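Local structure of putative outer membrane protein (LpxR) (Salmonella typhimurium, 3FID) at residues 190-195 / 207-212; 184-189 / 216-221; 136-141 / 235-240. The protein probably removes acyl chains from lipid A as a lipopolysaccharide-modifying beta-barrel enzyme of the outer membrane. All coordinates share one frame; numbering follows the deposited sequence.

Contact 1 of 3, residues 190-195 / 207-212; sequences DKTFNS and LIHTQK
Asp190, the N-cap of helix 191-194, joins that short helix to Thr210 and Gln211 at the far end of the same inter-strand loop. Its carboxylate CG is anti to the backbone N (chi1 -173°), and OD1 is gripped by three donors. Asp190 OD1 caps the helix by accepting from Phe193 N at 3.0 Å, Thr210 OG1 approaches OD1 to 2.8 Å, and Gln211 N reaches OD1 at 3.3 Å. All three come from outside the carboxylate plane, the hydroxyl most steeply, 73° out of it. Thr210 OG1 in turn accepts from Lys212 N at 3.0 Å, an ST turn that fixes the hydroxyl. The other carboxylate oxygen, OD2, accepts from a water that also binds Thr192 N and Gln211 OE1. This dense set of donors around a buried group would favour its ionised form.

Beside this polar knot, the methyl CG2 of Thr192 sits almost centrally over the His209 imidazole, 3.5 Å from the ring centroid, in a CH-pi contact. The imidazole is held at both nitrogens, ND1 by Arg98 NH2 and NE2 by Asp47 O. Further along, Ile208 CG2 lies over one face of the Phe193 ring, 4.1 Å from its centroid and displaced toward the rim, while Ile208 CG1 comes within 3.7 Å of Phe193 CE1. Phe193 also forms a cation-pi pair with Lys218, and Thr192 packs on Leu92 of strand 80-94. A capped helical turn braced by its own returning loop is thus packed against inward-facing barrel residues, an in-folded loop at the end of the beta-barrel that carries both termini.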
loop_
_atom_site.group_PDB
_atom_site.type_symbol
_atom_site.label_atom_id
_atom_site.label_comp_id
_atom_site.label_asym_id
_atom_site.label_seq_id
_atom_site.Cartn_x
_atom_site.Cartn_y
_atom_site.Cartn_z
ATOM N N ASP A 190 -11.541 17.108 10.184
ATOM C CA ASP A 190 -12.491 16.083 10.552
ATOM C C ASP A 190 -11.897 15.027 11.472
ATOM O O ASP A 190 -10.945 14.341 11.102
ATOM C CB ASP A 190 -13.138 15.419 9.315
ATOM C CG ASP A 190 -14.258 14.467 9.702
ATOM O OD1 ASP A 190 -14.185 13.249 9.395
ATOM O OD2 ASP A 190 -15.218 14.926 10.366
ATOM N N LYS A 191 -12.476 14.898 12.665
ATOM C CA LYS A 191 -12.017 13.930 13.674
ATOM C C LYS A 191 -12.012 12.463 13.174
ATOM O O LYS A 191 -11.048 11.713 13.438
ATOM C CB LYS A 191 -12.858 14.064 14.969
ATOM C CG LYS A 191 -12.702 12.890 15.937
ATOM C CD LYS A 191 -13.658 13.013 17.153
ATOM C CE LYS A 191 -13.330 11.963 18.205
ATOM N NZ LYS A 191 -12.194 12.393 19.057
ATOM N N THR A 192 -13.079 12.054 12.472
ATOM C CA THR A 192 -13.229 10.655 12.034
ATOM C C THR A 192 -12.163 10.335 10.959
ATOM O O THR A 192 -11.473 9.309 11.036
ATOM C CB THR A 192 -14.649 10.384 11.463
ATOM O OG1 THR A 192 -15.635 10.655 12.476
ATOM C CG2 THR A 192 -14.787 8.905 11.029
ATOM N N PHE A 193 -12.067 11.224 9.967
ATOM C CA PHE A 193 -11.115 11.067 8.862
ATOM C C PHE A 193 -9.675 11.065 9.390
ATOM O O PHE A 193 -8.846 10.254 8.965
ATOM C CB PHE A 193 -11.339 12.169 7.805
ATOM C CG PHE A 193 -10.447 12.051 6.547
ATOM C CD1 PHE A 193 -10.088 10.794 6.013
ATOM C CD2 PHE A 193 -10.014 13.205 5.883
ATOM C CE1 PHE A 193 -9.280 10.706 4.846
ATOM C CE2 PHE A 193 -9.241 13.116 4.726
ATOM C CZ PHE A 193 -8.854 11.863 4.221
ATOM N N ASN A 194 -9.390 11.943 10.349
ATOM C CA ASN A 194 -8.031 11.984 10.901
ATOM C C ASN A 194 -7.525 10.658 11.459
ATOM O O ASN A 194 -6.323 10.371 11.336
ATOM C CB ASN A 194 -7.901 13.073 11.972
ATOM C CG ASN A 194 -7.651 14.439 11.384
ATOM O OD1 ASN A 194 -7.555 14.614 10.161
ATOM N ND2 ASN A 194 -7.553 15.445 12.266
ATOM N N SER A 195 -8.408 9.870 12.088
ATOM C CA SER A 195 -7.997 8.572 12.679
ATOM C C SER A 195 -8.021 7.421 11.674
ATOM O O SER A 195 -7.638 6.310 12.013
ATOM C CB SER A 195 -8.847 8.195 13.912
ATOM O OG SER A 195 -10.145 7.783 13.519
ATOM N N LEU A 207 -9.683 5.080 0.102
ATOM C CA LEU A 207 -10.939 5.033 0.824
ATOM C C LEU A 207 -10.920 6.028 1.981
ATOM O O LEU A 207 -9.892 6.230 2.625
ATOM C CB LEU A 207 -11.258 3.627 1.296
ATOM C CG LEU A 207 -11.414 2.624 0.148
ATOM C CD1 LEU A 207 -11.371 1.212 0.700
ATOM C CD2 LEU A 207 -12.703 2.918 -0.673
ATOM N N ILE A 208 -12.065 6.658 2.210
ATOM C CA ILE A 208 -12.193 7.711 3.234
ATOM C C ILE A 208 -13.371 7.381 4.151
ATOM O O ILE A 208 -14.449 7.041 3.673
ATOM C CB ILE A 208 -12.388 9.117 2.568
ATOM C CG1 ILE A 208 -11.077 9.550 1.870
ATOM C CG2 ILE A 208 -12.847 10.184 3.607
ATOM C CD1 ILE A 208 -11.215 10.797 0.946
ATOM N N HIS A 209 -13.162 7.487 5.460
ATOM C CA HIS A 209 -14.267 7.414 6.422
ATOM C C HIS A 209 -14.387 8.812 6.997
ATOM O O HIS A 209 -13.498 9.262 7.711
ATOM C CB HIS A 209 -13.943 6.416 7.539
ATOM C CG HIS A 209 -15.062 6.212 8.518
ATOM N ND1 HIS A 209 -14.867 5.655 9.761
ATOM C CD2 HIS A 209 -16.384 6.506 8.441
ATOM C CE1 HIS A 209 -16.022 5.593 10.404
ATOM N NE2 HIS A 209 -16.956 6.122 9.634
ATOM N N THR A 210 -15.446 9.525 6.647
ATOM C CA THR A 210 -15.585 10.896 7.128
ATOM C C THR A 210 -17.009 11.254 7.479
ATOM O O THR A 210 -17.948 10.727 6.892
ATOM C CB THR A 210 -15.045 11.936 6.115
ATOM O OG1 THR A 210 -15.019 13.230 6.742
ATOM C CG2 THR A 210 -15.908 11.996 4.844
ATOM N N GLN A 211 -17.149 12.172 8.436
ATOM C CA GLN A 211 -18.446 12.781 8.751
ATOM C C GLN A 211 -18.679 14.031 7.873
ATOM O O GLN A 211 -19.815 14.365 7.531
ATOM C CB GLN A 211 -18.536 13.103 10.252
ATOM C CG GLN A 211 -18.534 11.837 11.189
ATOM C CD GLN A 211 -18.893 12.143 12.677
ATOM O OE1 GLN A 211 -18.380 13.103 13.288
ATOM N NE2 GLN A 211 -19.774 11.309 13.261
ATOM N N LYS A 212 -17.585 14.645 7.432
ATOM C CA LYS A 212 -17.564 16.006 6.875
ATOM C C LYS A 212 -18.222 16.189 5.500
ATOM O O LYS A 212 -18.041 15.382 4.596
ATOM C CB LYS A 212 -16.105 16.513 6.862
ATOM C CG LYS A 212 -15.898 18.003 6.585
ATOM C CD LYS A 212 -16.453 18.916 7.675
ATOM C CE LYS A 212 -15.993 20.379 7.467
ATOM N NZ LYS A 212 -16.342 20.961 6.122
HETATM O O HOH W 1 -15.702 13.430 12.696
#

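Contact 2 of 3, residues 184-189 / 216-221; sequences TVALGN and IYKVFA. With CXE (pentaethylene glycol monodecyl ether), chain K.
Tyr217 and Asn189 stack, the amide lying over one face of the phenol ring through OD1, with the two planes 26° apart. Asn189 N lies over the ring too, 3.8 Å above its plane and toward the rim, and Asn189 CB comes within 3.5 Å of Tyr217 CE1. Leu187 CD1 approaches near the ring plane, at the CE2 edge, whereas Gly188 CA meets the ring obliquely. Asn189 CG stands between the backbone N and the carbonyl carbon (chi1 69°), which brings it against Tyr217 CD1 and CE1. Just past the end of strand 176-188 Asn189 carries the pairing on: its N donates to Tyr217 O, and its OD1 accepts from Tyr217 N at 3.1 Å, the donor standing 44° above the carbonyl plane. Asn189 ND2 is bonded to Leu215 O. The second ring, that of Phe220, is met obliquely by Thr184 CG2.

These residues belong to neighbouring antiparallel strands in the wall of the LpxR beta-barrel. Val185 with Ala221 and Leu187 with Val219 are hydrogen-bonded pairs, each closed by two nearly straight bonds; Val219 N, for instance, donates to Leu187 O at 2.8 Å. Between and beyond them, Ala186 faces Phe220 and Gly188 faces Lys218 as non-hydrogen-bonded pairs, with Gly188 CA only 3.2 Å from Tyr217 O.

Side chains alternate in the manner of a membrane barrel. Val185, Leu187, Val219 and Ala221 form the surface that meets the detergent: Val219 CG1 is 3.6 Å from C4 of the pentaethylene glycol monodecyl ether, and Leu187 CD2 lies 3.9 Å from its C1, both in the decyl chain. On the opposite surface Ala186 CB touches Phe220 CB, and the extended Lys218 carries NZ to Asn197 OD1 and Phe193 O.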
loop_
_atom_site.group_PDB
_atom_site.type_symbol
_atom_site.label_atom_id
_atom_site.label_comp_id
_atom_site.label_asym_id
_atom_site.label_seq_id
_atom_site.Cartn_x
_atom_site.Cartn_y
_atom_site.Cartn_z
ATOM N N THR A 184 0.593 7.175 13.738
ATOM C CA THR A 184 0.435 8.229 12.763
ATOM C C THR A 184 0.100 9.472 13.578
ATOM O O THR A 184 -0.535 9.351 14.616
ATOM C CB THR A 184 -0.741 7.887 11.782
ATOM O OG1 THR A 184 -0.486 6.625 11.135
ATOM C CG2 THR A 184 -0.932 8.966 10.698
ATOM N N VAL A 185 0.579 10.636 13.146
ATOM C CA VAL A 185 0.044 11.911 13.640
ATOM C C VAL A 185 -0.657 12.597 12.477
ATOM O O VAL A 185 -0.239 12.463 11.317
ATOM C CB VAL A 185 1.142 12.823 14.255
ATOM C CG1 VAL A 185 1.557 12.251 15.616
ATOM C CG2 VAL A 185 2.363 12.968 13.318
ATOM N N ALA A 186 -1.751 13.283 12.765
ATOM C CA ALA A 186 -2.521 13.937 11.718
ATOM C C ALA A 186 -3.122 15.231 12.217
ATOM O O ALA A 186 -3.428 15.380 13.409
ATOM C CB ALA A 186 -3.630 13.014 11.193
ATOM N N LEU A 187 -3.280 16.163 11.296
ATOM C CA LEU A 187 -4.112 17.325 11.529
ATOM C C LEU A 187 -5.068 17.498 10.365
ATOM O O LEU A 187 -4.724 17.181 9.214
ATOM C CB LEU A 187 -3.239 18.559 11.720
ATOM C CG LEU A 187 -2.579 19.263 10.563
ATOM C CD1 LEU A 187 -3.541 20.351 10.030
ATOM C CD2 LEU A 187 -1.283 19.902 11.091
ATOM N N GLY A 188 -6.243 18.050 10.641
ATOM C CA GLY A 188 -7.304 18.109 9.622
ATOM C C GLY A 188 -8.577 18.694 10.206
ATOM O O GLY A 188 -8.644 18.950 11.407
ATOM N N ASN A 189 -9.588 18.894 9.369
ATOM C CA ASN A 189 -10.872 19.437 9.857
ATOM C C ASN A 189 -11.919 18.391 10.189
ATOM O O ASN A 189 -13.067 18.728 10.488
ATOM C CB ASN A 189 -11.405 20.533 8.917
ATOM C CG ASN A 189 -11.840 20.003 7.581
ATOM O OD1 ASN A 189 -11.500 18.879 7.202
ATOM N ND2 ASN A 189 -12.610 20.805 6.850
ATOM N N ILE A 216 -12.898 19.276 2.976
ATOM C CA ILE A 216 -12.237 18.263 3.753
ATOM C C ILE A 216 -10.746 18.407 3.508
ATOM O O ILE A 216 -10.292 18.671 2.365
ATOM C CB ILE A 216 -12.771 16.854 3.399
ATOM C CG1 ILE A 216 -12.318 15.826 4.451
ATOM C CG2 ILE A 216 -12.352 16.442 1.958
ATOM C CD1 ILE A 216 -13.060 14.518 4.358
ATOM N N TYR A 217 -9.983 18.330 4.587
ATOM C CA TYR A 217 -8.520 18.294 4.460
ATOM C C TYR A 217 -7.832 17.539 5.591
ATOM O O TYR A 217 -8.352 17.438 6.704
ATOM C CB TYR A 217 -7.911 19.692 4.292
ATOM C CG TYR A 217 -7.981 20.544 5.524
ATOM C CD1 TYR A 217 -9.058 21.442 5.717
ATOM C CD2 TYR A 217 -6.978 20.466 6.500
ATOM C CE1 TYR A 217 -9.134 22.222 6.860
ATOM C CE2 TYR A 217 -7.040 21.248 7.641
ATOM C CZ TYR A 217 -8.111 22.109 7.824
ATOM O OH TYR A 217 -8.137 22.863 8.971
ATOM N N LYS A 218 -6.651 17.001 5.290
ATOM C CA LYS A 218 -5.926 16.174 6.249
ATOM C C LYS A 218 -4.468 16.159 5.830
ATOM O O LYS A 218 -4.186 16.092 4.633
ATOM C CB LYS A 218 -6.504 14.747 6.251
ATOM C CG LYS A 218 -5.731 13.739 7.140
ATOM C CD LYS A 218 -6.389 12.356 7.173
ATOM C CE LYS A 218 -5.484 11.363 7.956
ATOM N NZ LYS A 218 -6.118 9.997 7.932
ATOM N N VAL A 219 -3.548 16.288 6.800
ATOM C CA VAL A 219 -2.126 16.135 6.544
ATOM C C VAL A 219 -1.606 15.179 7.596
ATOM O O VAL A 219 -2.024 15.253 8.742
ATOM C CB VAL A 219 -1.353 17.469 6.632
ATOM C CG1 VAL A 219 0.083 17.254 6.256
ATOM C CG2 VAL A 219 -1.987 18.555 5.691
ATOM N N PHE A 220 -0.732 14.246 7.223
ATOM C CA PHE A 220 -0.360 13.197 8.162
ATOM C C PHE A 220 1.047 12.699 7.915
ATOM O O PHE A 220 1.599 12.857 6.812
ATOM C CB PHE A 220 -1.337 11.986 8.104
ATOM C CG PHE A 220 -1.258 11.247 6.807
ATOM C CD1 PHE A 220 -2.013 11.667 5.709
ATOM C CD2 PHE A 220 -0.371 10.186 6.653
ATOM C CE1 PHE A 220 -1.900 11.016 4.465
ATOM C CE2 PHE A 220 -0.251 9.531 5.421
ATOM C CZ PHE A 220 -1.015 9.963 4.322
ATOM N N ALA A 221 1.609 12.106 8.954
ATOM C CA ALA A 221 2.922 11.469 8.898
ATOM C C ALA A 221 2.885 10.290 9.870
ATOM O O ALA A 221 2.366 10.423 10.984
ATOM C CB ALA A 221 3.998 12.487 9.283
HETATM C C1 CXE K . 0.905 16.673 11.429
HETATM C C2 CXE K . 1.413 15.834 10.274
HETATM C C3 CXE K . 2.805 16.267 9.811
HETATM C C4 CXE K . 2.738 17.365 8.749
HETATM C C5 CXE K . 4.089 17.754 8.163
HETATM C C6 CXE K . 3.946 18.023 6.664
HETATM C C7 CXE K . 4.861 19.121 6.119
HETATM C C8 CXE K . 4.684 19.241 4.607
HETATM C C9 CXE K . 5.689 20.176 3.949
HETATM C C10 CXE K . 5.394 20.311 2.458
HETATM O O11 CXE K . 6.178 21.356 1.879
HETATM C C12 CXE K . 6.117 21.349 0.451
HETATM C C13 CXE K . 7.308 22.100 -0.144
HETATM O O14 CXE K . 7.279 22.027 -1.577
HETATM C C15 CXE K . 8.571 21.883 -2.170
HETATM C C16 CXE K . 9.028 20.424 -2.083
HETATM O O17 CXE K . 10.188 20.202 -2.891
HETATM C C18 CXE K . 11.330 19.827 -2.121
HETATM C C19 CXE K . 12.593 19.988 -2.957
HETATM O O20 CXE K . 12.239 20.512 -4.236
#

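Contact 3 of 3, residues 136-141 / 235-240; sequences QIENRY and QGKTLQ
Residues Ile137 and Thr238 form a single backbone bridge between two loop segments at the end of the LpxR beta-barrel away from the termini, the side expected to be extracellular. One segment leads into strand 140-157; the other follows helix 232-235, Gly236 being the first residue to leave its helical conformation. Two main-chain hydrogen bonds flank the bridge: Glu138 N to Lys237 O at 3.0 Å and Leu239 N to Gln136 O at 2.8 Å.

The Leu239 side chain spreads its two methyls over the other segment, CD1 against Gln136 CG (3.8 Å) and CD2 against Glu138 CB (3.9 Å). The side chains of Gln136 and Leu239 lie side by side, pointing the same way. The end of the Ile137 side chain bends toward 235-240, CD1 resting 3.4 Å from Gly236 O, and it also packs on Tyr232, whose hydroxyl is bonded to Glu138 O.

The side chains of Glu138 and Lys237 pass obliquely without forming a salt bridge, OE2 and NZ staying 4.3 Å apart. Two waters link them instead, both donating to Glu138 OE1: the one that accepts from Lys237 N is 2.6 Å from Glu138 OE1, and the one that accepts from Lys237 NZ is 2.7 Å from Glu138 OE1.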
loop_
_atom_site.group_PDB
_atom_site.type_symbol
_atom_site.label_atom_id
_atom_site.label_comp_id
_atom_site.label_asym_id
_atom_site.label_seq_id
_atom_site.Cartn_x
_atom_site.Cartn_y
_atom_site.Cartn_z
ATOM N N GLN A 136 9.156 -15.142 -13.661
ATOM C CA GLN A 136 8.415 -14.592 -12.506
ATOM C C GLN A 136 8.115 -15.634 -11.426
ATOM O O GLN A 136 8.246 -16.835 -11.666
ATOM C CB GLN A 136 7.128 -13.883 -12.980
ATOM C CG GLN A 136 5.994 -14.787 -13.533
ATOM C CD GLN A 136 4.788 -13.952 -13.937
ATOM O OE1 GLN A 136 4.213 -13.269 -13.108
ATOM N NE2 GLN A 136 4.420 -13.990 -15.222
ATOM N N ILE A 137 7.722 -15.173 -10.232
ATOM C CA ILE A 137 7.248 -16.063 -9.170
ATOM C C ILE A 137 6.036 -16.882 -9.626
ATOM O O ILE A 137 5.104 -16.344 -10.205
ATOM C CB ILE A 137 6.934 -15.290 -7.838
ATOM C CG1 ILE A 137 8.183 -14.508 -7.353
ATOM C CG2 ILE A 137 6.417 -16.234 -6.750
ATOM C CD1 ILE A 137 9.430 -15.375 -6.991
ATOM N N GLU A 138 6.067 -18.183 -9.357
ATOM C CA GLU A 138 4.997 -19.108 -9.763
ATOM C C GLU A 138 3.727 -18.977 -8.913
ATOM O O GLU A 138 3.783 -18.484 -7.770
ATOM C CB GLU A 138 5.505 -20.538 -9.659
ATOM C CG GLU A 138 5.586 -21.065 -8.236
ATOM C CD GLU A 138 6.219 -22.467 -8.163
ATOM O OE1 GLU A 138 6.517 -22.924 -7.046
ATOM O OE2 GLU A 138 6.438 -23.083 -9.217
ATOM N N ASN A 139 2.603 -19.463 -9.451
ATOM C CA ASN A 139 1.279 -19.290 -8.838
ATOM C C ASN A 139 1.171 -19.855 -7.425
ATOM O O ASN A 139 1.614 -20.982 -7.158
ATOM C CB ASN A 139 0.173 -19.924 -9.694
ATOM C CG ASN A 139 -0.134 -19.138 -10.962
ATOM O OD1 ASN A 139 -0.216 -17.912 -10.945
ATOM N ND2 ASN A 139 -0.322 -19.857 -12.083
ATOM N N ARG A 140 0.591 -19.055 -6.530
ATOM C CA ARG A 140 0.032 -19.548 -5.290
ATOM C C ARG A 140 -1.211 -18.731 -5.027
ATOM O O ARG A 140 -1.149 -17.511 -4.991
ATOM C CB ARG A 140 0.984 -19.455 -4.104
ATOM C CG ARG A 140 0.300 -19.959 -2.838
ATOM C CD ARG A 140 1.155 -19.865 -1.626
ATOM N NE ARG A 140 2.300 -20.764 -1.670
ATOM C CZ ARG A 140 3.210 -20.825 -0.700
ATOM N NH1 ARG A 140 3.089 -20.038 0.383
ATOM N NH2 ARG A 140 4.236 -21.659 -0.803
ATOM N N TYR A 141 -2.340 -19.426 -4.906
ATOM C CA TYR A 141 -3.633 -18.814 -4.631
ATOM C C TYR A 141 -3.764 -18.821 -3.145
ATOM O O TYR A 141 -3.248 -19.729 -2.480
ATOM C CB TYR A 141 -4.763 -19.651 -5.243
ATOM C CG TYR A 141 -4.999 -19.318 -6.677
ATOM C CD1 TYR A 141 -5.964 -18.380 -7.043
ATOM C CD2 TYR A 141 -4.238 -19.928 -7.689
ATOM C CE1 TYR A 141 -6.165 -18.028 -8.389
ATOM C CE2 TYR A 141 -4.447 -19.596 -9.029
ATOM C CZ TYR A 141 -5.412 -18.642 -9.364
ATOM O OH TYR A 141 -5.612 -18.320 -10.680
ATOM N N GLN A 235 9.618 -15.099 -1.130
ATOM C CA GLN A 235 9.944 -16.491 -0.724
ATOM C C GLN A 235 9.475 -17.552 -1.718
ATOM O O GLN A 235 9.855 -18.714 -1.604
ATOM C CB GLN A 235 9.346 -16.781 0.642
ATOM C CG GLN A 235 9.945 -15.899 1.750
ATOM C CD GLN A 235 9.225 -16.056 3.055
ATOM O OE1 GLN A 235 7.994 -16.017 3.112
ATOM N NE2 GLN A 235 9.983 -16.225 4.120
ATOM N N GLY A 236 8.648 -17.155 -2.668
ATOM C CA GLY A 236 8.183 -18.054 -3.717
ATOM C C GLY A 236 9.297 -18.454 -4.680
ATOM O O GLY A 236 10.338 -17.809 -4.760
ATOM N N LYS A 237 9.042 -19.499 -5.454
ATOM C CA LYS A 237 10.009 -20.036 -6.381
ATOM C C LYS A 237 9.728 -19.500 -7.791
ATOM O O LYS A 237 8.569 -19.411 -8.202
ATOM C CB LYS A 237 9.880 -21.568 -6.321
ATOM C CG LYS A 237 10.942 -22.357 -7.050
ATOM C CD LYS A 237 10.630 -23.866 -6.966
ATOM C CE LYS A 237 9.941 -24.354 -8.248
ATOM N NZ LYS A 237 9.649 -25.813 -8.198
ATOM N N THR A 238 10.782 -19.147 -8.532
ATOM C CA THR A 238 10.646 -18.615 -9.903
ATOM C C THR A 238 10.263 -19.704 -10.921
ATOM O O THR A 238 10.589 -20.870 -10.720
ATOM C CB THR A 238 11.967 -18.006 -10.396
ATOM O OG1 THR A 238 13.003 -19.012 -10.331
ATOM C CG2 THR A 238 12.361 -16.768 -9.547
ATOM N N LEU A 239 9.606 -19.303 -12.018
ATOM C CA LEU A 239 9.043 -20.257 -13.006
ATOM C C LEU A 239 10.073 -21.138 -13.724
ATOM O O LEU A 239 9.865 -22.347 -13.867
ATOM C CB LEU A 239 8.240 -19.507 -14.077
ATOM C CG LEU A 239 6.798 -19.123 -13.794
ATOM C CD1 LEU A 239 6.272 -18.314 -14.995
ATOM C CD2 LEU A 239 5.945 -20.379 -13.567
ATOM N N GLN A 240 11.171 -20.518 -14.154
ATOM C CA GLN A 240 12.181 -21.151 -15.002
ATOM C C GLN A 240 13.489 -21.488 -14.292
ATOM O O GLN A 240 14.007 -22.600 -14.448
ATOM C CB GLN A 240 12.490 -20.271 -16.190
ATOM C CG GLN A 240 11.317 -20.029 -17.103
ATOM C CD GLN A 240 11.726 -19.135 -18.221
ATOM O OE1 GLN A 240 12.692 -18.380 -18.103
ATOM N NE2 GLN A 240 11.011 -19.211 -19.323
HETATM O O HOH W 2 6.476 -21.164 -5.103
HETATM O O HOH W 3 8.677 -23.019 -10.714
HETATM O O HOH W 4 7.567 -25.311 -6.331
#

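In the fold
From the N terminus, the chain first enters contact 3 at 136-141, then runs through strands 140-157 and 160-173 and enters contact 2 at the end of strand 176-188, with contact 1 directly after. Contact 1 closes the shortest loop, 190-212, on itself; contact 2 encloses it by pairing the strands that leave and re-enter the wall; contact 3 encloses both when 235-240 returns to 136-141. None of the three cross. Contacts 1 and 2 have centres 10 Å apart and touch directly, Thr210 OG1 packing 3.3 Å from Ile216 CD1, so the in-folded loop is secured to the wall. Contact 3 joins loops beyond the chain's centre, its centre about 39 Å from either.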